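Side-chain contact in nucleotide-binding protein, universal stress protein UspA family (Lactobacillus plantarum, PDB 3S3T), which binds ATP and probably acts in the stress response as a universal stress protein, though its exact role is unknown: residues A20-A25 with Q75-T80. Sequence-based numbering, arbitrary orientation.
Sequences AAFTEA and QQFVAT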
# COMPACT_ATOMS: atom_id res chain seq x y z
N ALA A 20 3.50 -14.75 18.29
CA ALA A 20 3.03 -15.86 17.47
C ALA A 20 3.98 -16.04 16.21
O ALA A 20 4.27 -17.16 15.77
CB ALA A 20 1.63 -15.61 17.05
N ALA A 21 4.43 -14.92 15.65
CA ALA A 21 5.46 -14.92 14.58
C ALA A 21 6.76 -15.59 15.04
O ALA A 21 7.33 -16.39 14.33
CB ALA A 21 5.74 -13.44 14.15
N PHE A 22 7.25 -15.20 16.21
CA PHE A 22 8.44 -15.80 16.74
C PHE A 22 8.25 -17.30 16.91
O PHE A 22 9.11 -18.09 16.53
CB PHE A 22 8.84 -15.16 18.05
CG PHE A 22 9.93 -15.88 18.73
CD1 PHE A 22 9.66 -16.77 19.77
CD2 PHE A 22 11.24 -15.73 18.29
CE1 PHE A 22 10.68 -17.48 20.39
CE2 PHE A 22 12.28 -16.45 18.93
CZ PHE A 22 11.99 -17.30 19.97
N THR A 23 7.09 -17.69 17.42
CA THR A 23 6.82 -19.12 17.65
C THR A 23 6.92 -19.93 16.37
O THR A 23 7.49 -21.01 16.38
CB THR A 23 5.48 -19.33 18.34
OG1 THR A 23 5.55 -18.68 19.61
CG2 THR A 23 5.17 -20.85 18.56
N GLU A 24 6.39 -19.37 15.27
CA GLU A 24 6.50 -20.01 13.96
C GLU A 24 7.90 -19.96 13.40
O GLU A 24 8.34 -20.93 12.75
CB GLU A 24 5.50 -19.43 12.98
CG GLU A 24 5.47 -20.11 11.61
CD GLU A 24 5.24 -21.60 11.68
OE1 GLU A 24 5.65 -22.29 10.73
OE2 GLU A 24 4.68 -22.08 12.70
N ALA A 25 8.63 -18.87 13.65
CA ALA A 25 10.03 -18.77 13.22
C ALA A 25 10.86 -19.89 13.84
O ALA A 25 11.70 -20.48 13.18
CB ALA A 25 10.64 -17.37 13.54
N GLN A 75 15.01 -17.29 24.56
CA GLN A 75 16.20 -18.16 24.57
C GLN A 75 15.92 -19.43 25.33
O GLN A 75 16.41 -20.49 24.96
CB GLN A 75 17.39 -17.49 25.25
CG GLN A 75 18.03 -16.39 24.47
CD GLN A 75 19.10 -16.88 23.51
OE1 GLN A 75 19.30 -18.09 23.34
NE2 GLN A 75 19.79 -15.93 22.88
N GLN A 76 15.16 -19.30 26.42
CA GLN A 76 14.78 -20.45 27.23
C GLN A 76 13.86 -21.39 26.42
O GLN A 76 14.06 -22.60 26.44
CB GLN A 76 14.15 -20.02 28.57
CG GLN A 76 15.15 -19.29 29.46
CD GLN A 76 14.60 -18.82 30.80
OE1 GLN A 76 13.41 -19.00 31.11
NE2 GLN A 76 15.46 -18.21 31.61
N PHE A 77 12.91 -20.82 25.69
CA PHE A 77 11.97 -21.63 24.91
C PHE A 77 12.66 -22.38 23.78
O PHE A 77 12.42 -23.57 23.58
CB PHE A 77 10.83 -20.76 24.35
CG PHE A 77 10.01 -21.45 23.30
CD1 PHE A 77 10.25 -21.23 21.96
CD2 PHE A 77 9.00 -22.35 23.66
CE1 PHE A 77 9.49 -21.87 20.98
CE2 PHE A 77 8.25 -23.03 22.70
CZ PHE A 77 8.49 -22.79 21.36
N VAL A 78 13.52 -21.68 23.03
CA VAL A 78 14.28 -22.33 21.94
C VAL A 78 15.15 -23.51 22.44
O VAL A 78 15.32 -24.48 21.72
CB VAL A 78 15.12 -21.31 21.13
CG1 VAL A 78 16.05 -22.02 20.13
CG2 VAL A 78 14.16 -20.35 20.40
N ALA A 79 15.65 -23.45 23.68
CA ALA A 79 16.48 -24.57 24.18
C ALA A 79 15.67 -25.83 24.46
O ALA A 79 16.25 -26.92 24.63
CB ALA A 79 17.28 -24.17 25.38
N THR A 80 14.34 -25.70 24.52
CA THR A 80 13.45 -26.88 24.61
C THR A 80 13.14 -27.51 23.25
O THR A 80 12.42 -28.52 23.19
CB THR A 80 12.09 -26.57 25.31
OG1 THR A 80 11.23 -25.86 24.42
CG2 THR A 80 12.27 -25.79 26.62
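Phe22 reaches from helix 16-32 to the C-terminal part of helix 53-78, where Phe77 and Val78 receive its ring. Its CB leaves the helix pointing neither toward nor away from the other one; chi1 of 171°, with CG anti to the backbone N, then carries the ring over to it. The far end of the ring does the touching. Phe22 CE1 lies 4.1 Å from Phe77 CD1, and Phe22 CZ, at the tip, meets Val78 CG2 at 3.8 Å. Both approaches to the ring are oblique, Phe22 and Phe77 slide past one another in opposite directions, and the contact is purely apolar. Phe77 starts out facing the first helix and stays more exposed, whereas Phe22 and Val78 are buried. Phe77 O takes two bonds from Thr80, one from N and one from OG1 (2.7 Å), the latter in the carbonyl plane, which ties Thr80 back to Phe77. Arg74 adds a cation-pi contact to Phe22, whose ring also packs on Val10 of strand 7-11. Phe77 and Val78 both touch Val26, so the two helices pack together in the alpha/beta fold of the universal stress protein family, helix 16-32 against the parallel sheet, with the Phe22 side chain about 8 Å from bound ATP.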